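Local structure of adenosine deaminase (Burkholderia ambifaria, 4GXW) at residues 69-75 with 267-273; 77-81 with 188-192; 218-224 with 243-248. The protein binds a zinc ion and probably catalyses the hydrolytic deamination of adenine or a related purine. All coordinates share one frame. Where two conformers were deposited one is given. Residues are numbered along the deposited sequence.

Contact 1: 69-75 with 267-273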
ATOM      1  N   ARG A  69       3.646  14.180  11.197  1.00 45.69           N
ATOM      2  CA  ARG A  69       4.220  13.927   9.882  1.00 38.48           C
ATOM      3  C   ARG A  69       4.931  15.181   9.377  1.00 42.68           C
ATOM      4  O   ARG A  69       4.299  16.086   8.823  1.00 44.32           O
ATOM      5  CB  ARG A  69       3.123  13.490   8.911  1.00 31.78           C
ATOM      6  CG  ARG A  69       3.608  13.122   7.523  1.00 30.76           C
ATOM      7  CD  ARG A  69       4.506  11.902   7.554  1.00 30.77           C
ATOM      8  NE  ARG A  69       4.779  11.419   6.205  1.00 27.27           N
ATOM      9  CZ  ARG A  69       5.513  10.347   5.926  1.00 26.71           C
ATOM     10  NH1 ARG A  69       6.056   9.637   6.905  1.00 26.72           N
ATOM     11  NH2 ARG A  69       5.699   9.981   4.662  1.00 26.35           N
ATOM     12  N   GLY A  70       6.248  15.223   9.573  1.00 47.44           N
ATOM     13  CA  GLY A  70       7.037  16.416   9.308  1.00 53.13           C
ATOM     14  C   GLY A  70       7.637  16.503   7.916  1.00 57.59           C
ATOM     15  O   GLY A  70       7.341  15.678   7.053  1.00 52.05           O
ATOM     16  N   GLU A  71       8.499  17.498   7.707  1.00 62.32           N
ATOM     17  CA  GLU A  71       8.985  17.842   6.367  1.00 64.16           C
ATOM     18  C   GLU A  71      10.081  16.914   5.821  1.00 61.94           C
ATOM     19  O   GLU A  71      10.103  16.610   4.627  1.00 61.64           O
ATOM     20  CB  GLU A  71       9.429  19.307   6.316  1.00 67.19           C
ATOM     21  CG  GLU A  71      10.480  19.671   7.346  1.00 70.74           C
ATOM     22  CD  GLU A  71      10.857  21.139   7.312  1.00 78.15           C
ATOM     23  OE1 GLU A  71      10.875  21.732   6.212  1.00 80.28           O
ATOM     24  OE2 GLU A  71      11.137  21.699   8.391  1.00 81.17           O
ATOM     25  N   LYS A  72      10.991  16.477   6.686  1.00 57.77           N
ATOM     26  CA  LYS A  72      11.937  15.423   6.332  1.00 54.79           C
ATOM     27  C   LYS A  72      11.572  14.186   7.138  1.00 48.35           C
ATOM     28  O   LYS A  72      12.365  13.733   7.964  1.00 47.14           O
ATOM     29  CB  LYS A  72      13.370  15.831   6.681  1.00 56.35           C
ATOM     30  CG  LYS A  72      13.956  16.960   5.855  1.00 61.65           C
ATOM     31  CD  LYS A  72      15.474  16.947   5.972  1.00 64.59           C
ATOM     32  CE  LYS A  72      16.122  18.082   5.201  1.00 66.03           C
ATOM     33  NZ  LYS A  72      16.128  19.336   5.994  1.00 65.70           N
ATOM     34  N   PRO A  73      10.379  13.618   6.886  1.00 37.04           N
ATOM     35  CA  PRO A  73       9.769  12.708   7.862  1.00 37.69           C
ATOM     36  C   PRO A  73      10.561  11.433   8.129  1.00 40.85           C
ATOM     37  O   PRO A  73      11.129  10.827   7.219  1.00 32.03           O
ATOM     38  CB  PRO A  73       8.419  12.363   7.225  1.00 38.10           C
ATOM     39  CG  PRO A  73       8.664  12.473   5.767  1.00 38.92           C
ATOM     40  CD  PRO A  73       9.658  13.601   5.600  1.00 38.27           C
ATOM     41  N   VAL A  74      10.593  11.041   9.396  1.00 44.57           N
ATOM     42  CA  VAL A  74      11.165   9.764   9.780  1.00 46.53           C
ATOM     43  C   VAL A  74      10.217   8.647   9.363  1.00 43.43           C
ATOM     44  O   VAL A  74       9.010   8.863   9.215  1.00 37.59           O
ATOM     45  CB  VAL A  74      11.408   9.692  11.299  1.00 50.77           C
ATOM     46  CG1 VAL A  74      12.455  10.714  11.719  1.00 52.69           C
ATOM     47  CG2 VAL A  74      10.106   9.913  12.059  1.00 49.90           C
ATOM     48  N   GLY A  75      10.767   7.456   9.156  1.00 39.23           N
ATOM     49  CA  GLY A  75       9.950   6.304   8.835  1.00 37.54           C
ATOM     50  C   GLY A  75       9.079   5.937  10.021  1.00 36.36           C
ATOM     51  O   GLY A  75       9.429   6.216  11.168  1.00 34.13           O
ATOM     52  N   THR A 267       3.914   9.387  -1.171  1.00  9.51           N
ATOM     53  CA  THR A 267       4.381   9.846   0.133  1.00 10.96           C
ATOM     54  C   THR A 267       5.518   9.007   0.733  1.00  9.48           C
ATOM     55  O   THR A 267       5.750   9.089   1.940  1.00 11.51           O
ATOM     56  CB  THR A 267       3.220   9.898   1.140  1.00 11.06           C
ATOM     57  OG1 THR A 267       2.584   8.614   1.206  1.00 11.95           O
ATOM     58  CG2 THR A 267       2.200  10.941   0.702  1.00 12.62           C
ATOM     59  N   ASN A 268       6.222   8.218  -0.082  1.00 10.37           N
ATOM     60  CA  ASN A 268       7.334   7.409   0.419  1.00  9.95           C
ATOM     61  C   ASN A 268       8.267   8.228   1.313  1.00 10.97           C
ATOM     62  O   ASN A 268       8.783   9.263   0.894  1.00 10.49           O
ATOM     63  CB  ASN A 268       8.112   6.818  -0.749  1.00 10.64           C
ATOM     64  CG  ASN A 268       9.304   5.989  -0.300  1.00  8.69           C
ATOM     65  OD1 ASN A 268      10.452   6.419  -0.422  1.00 11.96           O
ATOM     66  ND2 ASN A 268       9.035   4.790   0.219  1.00 10.36           N
ATOM     67  N   SER A 269       8.465   7.778   2.551  1.00 11.17           N
ATOM     68  CA  SER A 269       9.201   8.577   3.525  1.00 10.65           C
ATOM     69  C   SER A 269      10.663   8.763   3.146  1.00 11.24           C
ATOM     70  O   SER A 269      11.229   9.840   3.364  1.00 12.03           O
ATOM     71  CB  SER A 269       9.119   7.959   4.921  1.00 14.43           C
ATOM     72  OG  SER A 269       7.780   7.860   5.367  1.00 16.84           O
ATOM     73  N   TYR A 270      11.281   7.706   2.621  1.00 10.21           N
ATOM     74  CA  TYR A 270      12.694   7.768   2.275  1.00 10.62           C
ATOM     75  C   TYR A 270      12.985   8.922   1.319  1.00  9.76           C
ATOM     76  O   TYR A 270      13.907   9.708   1.557  1.00 11.14           O
ATOM     77  CB  TYR A 270      13.187   6.429   1.699  1.00 10.26           C
ATOM     78  CG  TYR A 270      14.624   6.478   1.208  1.00 10.35           C
ATOM     79  CD1 TYR A 270      15.700   6.359   2.087  1.00 11.55           C
ATOM     80  CD2 TYR A 270      14.903   6.652  -0.143  1.00 11.41           C
ATOM     81  CE1 TYR A 270      17.012   6.415   1.618  1.00 10.28           C
ATOM     82  CE2 TYR A 270      16.198   6.711  -0.612  1.00 11.36           C
ATOM     83  CZ  TYR A 270      17.245   6.590   0.268  1.00 12.14           C
ATOM     84  OH  TYR A 270      18.528   6.632  -0.211  1.00 15.11           O
ATOM     85  N   TYR A 271      12.219   9.031   0.237  1.00 11.89           N
ATOM     86  CA  TYR A 271      12.491  10.103  -0.718  1.00 10.46           C
ATOM     87  C   TYR A 271      12.144  11.488  -0.181  1.00 11.64           C
ATOM     88  O   TYR A 271      12.839  12.447  -0.495  1.00 12.91           O
ATOM     89  CB  TYR A 271      11.878   9.831  -2.108  1.00 10.30           C
ATOM     90  CG  TYR A 271      12.655   8.770  -2.865  1.00 11.16           C
ATOM     91  CD1 TYR A 271      13.988   8.977  -3.207  1.00 11.23           C
ATOM     92  CD2 TYR A 271      12.069   7.560  -3.219  1.00 10.19           C
ATOM     93  CE1 TYR A 271      14.725   8.006  -3.873  1.00 11.03           C
ATOM     94  CE2 TYR A 271      12.794   6.580  -3.891  1.00  9.84           C
ATOM     95  CZ  TYR A 271      14.123   6.809  -4.215  1.00  9.09           C
ATOM     96  OH  TYR A 271      14.841   5.840  -4.876  1.00 10.79           O
ATOM     97  N   LEU A 272      11.098  11.590   0.637  1.00 10.86           N
ATOM     98  CA  LEU A 272      10.774  12.868   1.282  1.00 12.04           C
ATOM     99  C   LEU A 272      11.899  13.325   2.208  1.00 13.48           C
ATOM    100  O   LEU A 272      12.176  14.519   2.335  1.00 15.47           O
ATOM    101  CB  LEU A 272       9.464  12.764   2.075  1.00 12.70           C
ATOM    102  CG  LEU A 272       8.167  12.840   1.266  1.00 11.70           C
ATOM    103  CD1 LEU A 272       6.971  12.414   2.102  1.00 14.31           C
ATOM    104  CD2 LEU A 272       7.980  14.257   0.769  1.00 13.89           C
ATOM    105  N   ARG A 273      12.551  12.365   2.852  1.00 13.60           N
ATOM    106  CA  ARG A 273      13.575  12.666   3.838  1.00 14.61           C
ATOM    107  C   ARG A 273      14.921  12.979   3.186  1.00 14.90           C
ATOM    108  O   ARG A 273      15.667  13.835   3.670  1.00 19.51           O
ATOM    109  CB  ARG A 273      13.692  11.478   4.797  1.00 17.19           C
ATOM    110  CG  ARG A 273      14.590  11.682   5.988  1.00 25.68           C
ATOM    111  CD  ARG A 273      14.454  10.514   6.969  1.00 19.22           C
ATOM    112  NE  ARG A 273      14.764   9.213   6.373  1.00 15.60           N
ATOM    113  CZ  ARG A 273      13.874   8.252   6.150  1.00 14.07           C
ATOM    114  NH1 ARG A 273      12.593   8.439   6.452  1.00 18.82           N
ATOM    115  NH2 ARG A 273      14.261   7.100   5.616  1.00 16.38           N
TER

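Contact 2: 77-81 with 188-192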
ATOM      1  N   LEU A  77       8.034   2.857  10.927  1.00 17.46           N
ATOM      2  CA  LEU A  77       8.130   1.451  11.314  1.00 15.72           C
ATOM      3  C   LEU A  77       8.044   1.281  12.832  1.00 21.60           C
ATOM      4  O   LEU A  77       7.485   0.295  13.322  1.00 17.03           O
ATOM      5  CB  LEU A  77       9.405   0.819  10.748  1.00 19.18           C
ATOM      6  CG  LEU A  77       9.488   0.839   9.217  1.00 19.87           C
ATOM      7  CD1 LEU A  77      10.731   0.112   8.729  1.00 20.94           C
ATOM      8  CD2 LEU A  77       8.244   0.232   8.587  1.00 20.68           C
ATOM      9  N   HIS A  78       8.560   2.260  13.569  1.00 16.77           N
ATOM     10  CA  HIS A  78       8.521   2.219  15.033  1.00 18.61           C
ATOM     11  C   HIS A  78       7.099   2.290  15.590  1.00 15.46           C
ATOM     12  O   HIS A  78       6.825   1.760  16.669  1.00 14.04           O
ATOM     13  CB  HIS A  78       9.390   3.319  15.643  1.00 21.38           C
ATOM     14  CG  HIS A  78       8.916   4.705  15.341  1.00 20.76           C
ATOM     15  ND1 HIS A  78       8.413   5.548  16.309  1.00 31.71           N
ATOM     16  CD2 HIS A  78       8.862   5.393  14.177  1.00 26.91           C
ATOM     17  CE1 HIS A  78       8.077   6.699  15.753  1.00 30.66           C
ATOM     18  NE2 HIS A  78       8.337   6.630  14.460  1.00 28.27           N
ATOM     19  N   VAL A  79       6.190   2.930  14.855  1.00 14.70           N
ATOM     20  CA  VAL A  79       4.802   2.994  15.292  1.00 13.46           C
ATOM     21  C   VAL A  79       4.160   1.619  15.140  1.00  9.85           C
ATOM     22  O   VAL A  79       3.432   1.170  16.030  1.00 10.71           O
ATOM     23  CB  VAL A  79       3.992   4.035  14.488  1.00 12.11           C
ATOM     24  CG1 VAL A  79       2.545   4.076  14.975  1.00 12.49           C
ATOM     25  CG2 VAL A  79       4.640   5.410  14.597  1.00 18.25           C
ATOM     26  N   LEU A  80       4.448   0.955  14.020  1.00 11.65           N
ATOM     27  CA  LEU A  80       3.977  -0.403  13.801  1.00 10.97           C
ATOM     28  C   LEU A  80       4.490  -1.317  14.905  1.00  9.90           C
ATOM     29  O   LEU A  80       3.745  -2.150  15.429  1.00 10.51           O
ATOM     30  CB  LEU A  80       4.416  -0.930  12.434  1.00 13.77           C
ATOM     31  CG  LEU A  80       3.483  -0.600  11.265  1.00 16.58           C
ATOM     32  CD1 LEU A  80       3.416   0.898  10.986  1.00 20.09           C
ATOM     33  CD2 LEU A  80       3.909  -1.369  10.019  1.00 22.57           C
ATOM     34  N   ARG A  81       5.758  -1.133  15.282  1.00 10.40           N
ATOM     35  CA  ARG A  81       6.373  -1.937  16.334  1.00 10.96           C
ATOM     36  C   ARG A  81       5.682  -1.715  17.681  1.00  9.58           C
ATOM     37  O   ARG A  81       5.462  -2.663  18.436  1.00 10.59           O
ATOM     38  CB  ARG A  81       7.869  -1.627  16.450  1.00 11.14           C
ATOM     39  CG  ARG A  81       8.720  -1.987  15.235  1.00 13.14           C
ATOM     40  CD  ARG A  81       8.742  -3.488  14.978  1.00 13.57           C
ATOM     41  NE  ARG A  81       9.691  -3.837  13.919  1.00 13.52           N
ATOM     42  CZ  ARG A  81       9.715  -5.018  13.304  1.00 12.28           C
ATOM     43  NH1 ARG A  81       8.837  -5.954  13.642  1.00 14.30           N
ATOM     44  NH2 ARG A  81      10.603  -5.252  12.340  1.00 12.43           N
ATOM     45  N   ASP A 188       8.216  -7.040   3.953  1.00  8.34           N
ATOM     46  CA  ASP A 188       8.432  -5.631   4.258  1.00  8.55           C
ATOM     47  C   ASP A 188       9.302  -5.447   5.507  1.00  7.99           C
ATOM     48  O   ASP A 188      10.001  -6.380   5.915  1.00  8.84           O
ATOM     49  CB  ASP A 188       7.094  -4.874   4.339  1.00  8.59           C
ATOM     50  CG  ASP A 188       6.106  -5.504   5.310  1.00 11.74           C
ATOM     51  OD1 ASP A 188       6.493  -5.846   6.441  1.00 15.16           O
ATOM     52  OD2 ASP A 188       4.919  -5.660   4.940  1.00 12.35           O
ATOM     53  N   TYR A 189       9.226  -4.263   6.110  1.00  8.70           N
ATOM     54  CA  TYR A 189      10.170  -3.756   7.113  1.00  8.79           C
ATOM     55  C   TYR A 189      11.506  -3.344   6.470  1.00  8.90           C
ATOM     56  O   TYR A 189      11.571  -3.220   5.242  1.00 10.82           O
ATOM     57  CB  TYR A 189      10.282  -4.665   8.344  1.00  9.86           C
ATOM     58  CG  TYR A 189       9.152  -4.473   9.349  1.00  9.17           C
ATOM     59  CD1 TYR A 189       9.125  -3.355  10.173  1.00 11.60           C
ATOM     60  CD2 TYR A 189       8.128  -5.403   9.485  1.00 11.54           C
ATOM     61  CE1 TYR A 189       8.122  -3.163  11.098  1.00 14.17           C
ATOM     62  CE2 TYR A 189       7.109  -5.215  10.432  1.00 13.40           C
ATOM     63  CZ  TYR A 189       7.117  -4.080  11.222  1.00 13.12           C
ATOM     64  OH  TYR A 189       6.141  -3.863  12.176  1.00 15.23           O
ATOM     65  N   ARG A 190      12.553  -3.092   7.255  1.00  9.95           N
ATOM     66  CA  ARG A 190      13.728  -2.413   6.700  1.00 10.90           C
ATOM     67  C   ARG A 190      14.486  -3.292   5.707  1.00  9.84           C
ATOM     68  O   ARG A 190      14.922  -4.382   6.054  1.00 10.34           O
ATOM     69  CB  ARG A 190      14.657  -1.926   7.816  1.00 13.62           C
ATOM     70  CG  ARG A 190      15.766  -0.981   7.353  1.00 17.72           C
ATOM     71  CD  ARG A 190      16.591  -0.460   8.533  1.00 22.03           C
ATOM     72  NE  ARG A 190      17.708   0.387   8.108  1.00 29.06           N
ATOM     73  CZ  ARG A 190      18.977  -0.008   8.065  1.00 33.39           C
ATOM     74  NH1 ARG A 190      19.926   0.830   7.665  1.00 33.11           N
ATOM     75  NH2 ARG A 190      19.300  -1.247   8.424  1.00 34.46           N
ATOM     76  N   GLU A 191      14.636  -2.808   4.476  1.00  9.67           N
ATOM     77  CA  GLU A 191      15.230  -3.602   3.399  1.00  8.45           C
ATOM     78  C   GLU A 191      16.756  -3.708   3.518  1.00  8.75           C
ATOM     79  O   GLU A 191      17.354  -4.720   3.122  1.00  9.19           O
ATOM     80  CB  GLU A 191      14.815  -3.021   2.033  1.00  8.78           C
ATOM     81  CG  GLU A 191      15.125  -3.901   0.838  1.00  8.87           C
ATOM     82  CD  GLU A 191      14.601  -3.336  -0.477  1.00  9.22           C
ATOM     83  OE1 GLU A 191      13.830  -2.342  -0.455  1.00  9.59           O
ATOM     84  OE2 GLU A 191      14.981  -3.881  -1.539  1.00  9.03           O
ATOM     85  N   ASN A 192      17.381  -2.676   4.078  1.00  9.57           N
ATOM     86  CA  ASN A 192      18.840  -2.618   4.169  1.00  9.67           C
ATOM     87  C   ASN A 192      19.425  -3.870   4.818  1.00 10.88           C
ATOM     88  O   ASN A 192      18.996  -4.263   5.903  1.00 11.87           O
ATOM     89  CB  ASN A 192      19.284  -1.403   4.990  1.00 11.92           C
ATOM     90  CG  ASN A 192      18.643  -0.111   4.530  1.00 13.57           C
ATOM     91  OD1 ASN A 192      17.421   0.033   4.563  1.00 13.27           O
ATOM     92  ND2 ASN A 192      19.471   0.851   4.131  1.00 16.10           N
TER

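Contact 3: 218-224 with 243-248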
ATOM      1  N   GLY A 218      13.793  -2.379  -3.742  1.00  8.60           N
ATOM      2  CA  GLY A 218      14.276  -1.132  -4.311  1.00  9.66           C
ATOM      3  C   GLY A 218      13.815   0.120  -3.579  1.00  8.72           C
ATOM      4  O   GLY A 218      13.779   1.218  -4.162  1.00 10.22           O
ATOM      5  N   GLU A 219      13.438  -0.045  -2.312  1.00  8.80           N
ATOM      6  CA  GLU A 219      13.139   1.064  -1.411  1.00 10.61           C
ATOM      7  C   GLU A 219      14.428   1.455  -0.683  1.00  9.46           C
ATOM      8  O   GLU A 219      15.396   0.697  -0.682  1.00 10.11           O
ATOM      9  CB  GLU A 219      12.053   0.655  -0.402  1.00  9.25           C
ATOM     10  CG  GLU A 219      11.414   1.820   0.339  1.00  9.57           C
ATOM     11  CD  GLU A 219      10.366   1.405   1.369  1.00  9.55           C
ATOM     12  OE1 GLU A 219      10.095   0.194   1.550  1.00 10.25           O
ATOM     13  OE2 GLU A 219       9.815   2.319   2.031  1.00 12.49           O
ATOM     14  N   PHE A 220      14.448   2.640  -0.075  1.00  9.18           N
ATOM     15  CA  PHE A 220      15.608   3.114   0.692  1.00  9.42           C
ATOM     16  C   PHE A 220      16.888   3.219  -0.146  1.00 10.49           C
ATOM     17  O   PHE A 220      17.997   3.165   0.393  1.00 12.55           O
ATOM     18  CB  PHE A 220      15.893   2.218   1.911  1.00 10.31           C
ATOM     19  CG  PHE A 220      14.673   1.880   2.727  1.00  9.18           C
ATOM     20  CD1 PHE A 220      14.153   2.797   3.629  1.00 13.76           C
ATOM     21  CD2 PHE A 220      14.064   0.631   2.617  1.00  9.57           C
ATOM     22  CE1 PHE A 220      13.036   2.486   4.393  1.00 13.60           C
ATOM     23  CE2 PHE A 220      12.948   0.313   3.378  1.00 12.22           C
ATOM     24  CZ  PHE A 220      12.437   1.245   4.270  1.00 12.85           C
ATOM     25  N   GLY A 221      16.739   3.349  -1.460  1.00 10.10           N
ATOM     26  CA  GLY A 221      17.886   3.387  -2.345  1.00 10.83           C
ATOM     27  C   GLY A 221      18.596   2.053  -2.486  1.00 11.30           C
ATOM     28  O   GLY A 221      19.727   2.005  -2.962  1.00 12.76           O
ATOM     29  N   MET A 222      17.946   0.964  -2.081  1.00 10.16           N
ATOM     30  CA  MET A 222      18.566  -0.354  -2.204  1.00 10.67           C
ATOM     31  C   MET A 222      18.752  -0.718  -3.676  1.00 10.35           C
ATOM     32  O   MET A 222      18.027  -0.214  -4.539  1.00 12.83           O
ATOM     33  CB  MET A 222      17.758  -1.416  -1.449  1.00 11.43           C
ATOM     34  CG  MET A 222      17.850  -1.296   0.063  1.00 14.55           C
ATOM     35  SD  MET A 222      19.539  -1.476   0.693  1.00 15.45           S
ATOM     36  CE  MET A 222      19.998   0.239   0.930  1.00 21.24           C
ATOM     37  N   PRO A 223      19.741  -1.578  -3.974  1.00 13.30           N
ATOM     38  CA  PRO A 223      20.111  -1.838  -5.370  1.00 13.61           C
ATOM     39  C   PRO A 223      18.964  -2.368  -6.232  1.00 11.29           C
ATOM     40  O   PRO A 223      18.121  -3.136  -5.745  1.00 12.63           O
ATOM     41  CB  PRO A 223      21.202  -2.912  -5.242  1.00 19.00           C
ATOM     42  CG  PRO A 223      21.779  -2.710  -3.875  1.00 21.68           C
ATOM     43  CD  PRO A 223      20.623  -2.281  -3.024  1.00 15.93           C
ATOM     44  N   TRP A 224      18.947  -1.984  -7.512  1.00 12.32           N
ATOM     45  CA  TRP A 224      17.983  -2.546  -8.459  1.00 11.65           C
ATOM     46  C   TRP A 224      18.086  -4.072  -8.523  1.00 10.46           C
ATOM     47  O   TRP A 224      17.117  -4.748  -8.880  1.00 11.11           O
ATOM     48  CB  TRP A 224      18.118  -1.920  -9.855  1.00 12.60           C
ATOM     49  CG  TRP A 224      19.451  -2.116 -10.521  1.00 12.18           C
ATOM     50  CD1 TRP A 224      20.468  -1.205 -10.608  1.00 17.32           C
ATOM     51  CD2 TRP A 224      19.904  -3.283 -11.224  1.00 14.11           C
ATOM     52  NE1 TRP A 224      21.524  -1.740 -11.299  1.00 20.25           N
ATOM     53  CE2 TRP A 224      21.205  -3.013 -11.689  1.00 16.74           C
ATOM     54  CE3 TRP A 224      19.337  -4.533 -11.494  1.00 13.71           C
ATOM     55  CZ2 TRP A 224      21.951  -3.950 -12.407  1.00 16.61           C
ATOM     56  CZ3 TRP A 224      20.076  -5.459 -12.210  1.00 16.54           C
ATOM     57  CH2 TRP A 224      21.369  -5.161 -12.658  1.00 19.01           C
ATOM     58  N   TYR A 243      11.598   1.358  -7.004  1.00  8.53           N
ATOM     59  CA  TYR A 243      12.047   2.643  -7.563  1.00 10.54           C
ATOM     60  C   TYR A 243      13.400   2.603  -8.253  1.00  9.45           C
ATOM     61  O   TYR A 243      13.583   3.212  -9.314  1.00 10.95           O
ATOM     62  CB  TYR A 243      12.048   3.756  -6.496  1.00  9.99           C
ATOM     63  CG  TYR A 243      10.728   3.857  -5.789  1.00  8.52           C
ATOM     64  CD1 TYR A 243       9.554   4.065  -6.508  1.00 10.50           C
ATOM     65  CD2 TYR A 243      10.637   3.719  -4.413  1.00  8.99           C
ATOM     66  CE1 TYR A 243       8.327   4.120  -5.869  1.00  9.41           C
ATOM     67  CE2 TYR A 243       9.415   3.789  -3.762  1.00  8.61           C
ATOM     68  CZ  TYR A 243       8.263   3.977  -4.501  1.00  7.96           C
ATOM     69  OH  TYR A 243       7.028   4.016  -3.892  1.00 10.16           O
ATOM     70  N   THR A 244      14.360   1.912  -7.652  1.00  9.09           N
ATOM     71  CA  THR A 244      15.715   1.942  -8.190  1.00  9.21           C
ATOM     72  C   THR A 244      15.874   1.189  -9.515  1.00  9.52           C
ATOM     73  O   THR A 244      16.934   1.245 -10.135  1.00 11.44           O
ATOM     74  CB  THR A 244      16.732   1.444  -7.160  1.00 10.44           C
ATOM     75  OG1 THR A 244      16.344   0.143  -6.713  1.00 10.19           O
ATOM     76  CG2 THR A 244      16.783   2.392  -5.951  1.00 11.66           C
ATOM     77  N   ILE A 245      14.823   0.504  -9.957  0.70 10.14           N
ATOM     78  CA  ILE A 245      14.860  -0.151 -11.264  0.70 10.80           C
ATOM     79  C   ILE A 245      15.133   0.854 -12.387  0.70 11.43           C
ATOM     80  O   ILE A 245      15.661   0.478 -13.430  0.70 12.23           O
ATOM     81  CB  ILE A 245      13.570  -0.969 -11.546  0.70 11.85           C
ATOM     82  CG1 ILE A 245      13.812  -1.990 -12.659  0.70 10.43           C
ATOM     83  CG2 ILE A 245      12.400  -0.058 -11.867  0.70 10.50           C
ATOM     84  CD1 ILE A 245      12.560  -2.708 -13.109  0.70 13.07           C
ATOM     85  N   VAL A 246      14.822   2.131 -12.163  1.00 11.27           N
ATOM     86  CA  VAL A 246      15.075   3.152 -13.180  1.00 14.33           C
ATOM     87  C   VAL A 246      16.566   3.290 -13.485  1.00 17.72           C
ATOM     88  O   VAL A 246      16.937   3.842 -14.522  1.00 17.81           O
ATOM     89  CB  VAL A 246      14.495   4.532 -12.811  1.00 12.48           C
ATOM     90  CG1 VAL A 246      12.998   4.431 -12.547  1.00 12.79           C
ATOM     91  CG2 VAL A 246      15.229   5.123 -11.610  1.00 14.75           C
ATOM     92  N   ASP A 247      17.410   2.779 -12.589  1.00 13.44           N
ATOM     93  CA  ASP A 247      18.859   2.785 -12.795  1.00 16.79           C
ATOM     94  C   ASP A 247      19.289   1.803 -13.887  1.00 15.45           C
ATOM     95  O   ASP A 247      20.422   1.866 -14.365  1.00 18.97           O
ATOM     96  CB  ASP A 247      19.596   2.442 -11.494  1.00 17.65           C
ATOM     97  CG  ASP A 247      19.402   3.485 -10.413  1.00 23.23           C
ATOM     98  OD1 ASP A 247      19.082   4.642 -10.743  1.00 23.66           O
ATOM     99  OD2 ASP A 247      19.588   3.149  -9.225  1.00 24.28           O
ATOM    100  N   ASN A 248      18.391   0.902 -14.279  1.00 15.11           N
ATOM    101  CA  ASN A 248      18.704  -0.135 -15.263  1.00 12.72           C
ATOM    102  C   ASN A 248      17.646  -0.152 -16.365  1.00 17.64           C
ATOM    103  O   ASN A 248      16.678  -0.907 -16.296  1.00 14.78           O
ATOM    104  CB  ASN A 248      18.780  -1.508 -14.574  1.00 15.50           C
ATOM    105  CG  ASN A 248      19.248  -2.625 -15.502  1.00 17.22           C
ATOM    106  OD1 ASN A 248      19.125  -2.540 -16.721  1.00 19.38           O
ATOM    107  ND2 ASN A 248      19.767  -3.694 -14.913  1.00 18.94           N
TER
HETATM  108  O   HOH W   1      20.381   0.719  -7.884  1.00 18.20           O

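Contact 1: 69-75 with 267-273
Hydrogen bonds from two arginines, one in each segment, tie the loop 69-75 to the short helix that starts at Ser269. Arg69 reaches over with its guanidinium: NH1 lies 2.9 Å and NH2 3.1 Å from Ser269 OG, so one hydroxyl accepts both bonds at the edge of the group. In return, Arg273 sends NH1 to Pro73 O at 2.9 Å. The helix itself is capped by Asn268, whose OD1 accepts from Tyr271 N at 3.2 Å. In this TIM-barrel amidohydrolase the two segments belong to connections between barrel elements near the zinc site; the side chain of Ser269 is about 10 Å from the metal, and Thr267 OG1 is hydrogen-bonded to His306. Beside the arginines, Leu272 points at the loop and packs on Pro73, Leu272 CB being 3.6 Å from Pro73 CD; its CD1 methyl also makes a van der Waals contact with the guanidinium of Arg69, 3.8 Å from NH2. Toward the surface, the aliphatic part of Arg273 runs alongside Lys72, with Arg273 CG 3.6 Å from Lys72 O.

Contact 2: 77-81 with 188-192
Asp188 ends the strand 184-188, and its side chain stays clear of helix 77-87, turning instead to Asn118, to which OD1 is hydrogen-bonded. The chain then swings out at Tyr189, with a positive phi of 74°, and this residue provides nearly all that its segment contributes. Its ring is gripped by three side chains of the first helical turn. The guanidinium of Arg81 lies flat on one face, planes at 10°, with Arg81 CZ 3.5 Å from the centroid of the Tyr189 ring: a stacked cation-pi pair, in which NH2 of Arg81 comes to 3.2 Å from CD1 of Tyr189. Arg81 is held by more than the ring, since its NH1 forms a salt bridge with Asp159 on the neighbouring strand 151-159. Leu77 CD2 touches Tyr189 CD1 at 4.0 Å, and Leu80 CB lies 3.4 Å from Tyr189 OH. In the TIM barrel, the loop after strand 184-188 here meets a helix of the excursion that follows strand 31-33, on the side of the metal site. The side chain of Leu77 is about 7 Å from the zinc ion and that of Leu80 about 5 Å from the side chain of the zinc ligand His37. One residue on, Arg190 offers its backbone, N lying 4.0 Å from Leu77 CD1, while its long side chain leads away and the same N donates to Glu161.

Contact 3: 218-224 with 243-248
Two consecutive strand-to-helix loops of the TIM barrel meet here, those that follow strands 212-217 and 238-239; the first begins two residues after His216, a zinc ligand. The pivot is Thr244, in a 3-10 turn. Its chi1 of 55° (p) brings OG1 to the first loop, where it donates to Met222 O at 2.8 Å, and CG2 rests 3.9 Å from Gly221 CA. The same hydroxyl lies 3.4 Å from Gly218 CA. A CB on Gly218 would fall 2.9 Å from Thr244 OG1, a clash, and its phi of 76° also favours glycine. Phe220 and Gly221 form the corners of a type I' turn from Glu219 to Met222, closed by Met222 N to Glu219 O at 2.9 Å; beyond the turn the Met222 side chain leads away from Thr244, towards Glu191 and Asn192. Tyr243, with chi1 at -52° (m), turns its ring inward to the barrel, its side chain about 8 Å from the zinc ion, and its OH is hydrogen-bonded to His241 and to Val265 N. Trp224 takes chi1 of 61° (p), which lays its indole along the end of the 3-10 segment: CB is 3.4 Å from Thr244 O and CD1 3.9 Å from Asp247 CB. Asn248, chi1 -174° (t), packs its CB over the five-membered ring of Trp224 at 4.0 Å from the centroid, a CH-pi contact. A water bridges the two segments, accepting from Trp224 N at 3.1 Å and donating to Asp247 OD2 at 2.9 Å.

All three contacts are partly buried and gather round the zinc-bearing side of the barrel. Contacts 1 and 2 share the excursion after the first strand: segments 69-75 and 77-81 nearly adjoin in sequence, one fastened to helix 269-274, the other to the loop after strand 184-188. Contact 3 instead joins two neighbouring barrel loops. The chemistry differs accordingly: arginine hydrogen bonds in contact 1, cation-pi stacking and leucines in contact 2, a threonine hydroxyl and indole packing in contact 3. Contact 3 touches both others: Glu191 OE2 and OE1 accept from Gly218 N and Glu219 N, and Tyr270 and Tyr271 pack against Phe220 and Tyr243 respectively.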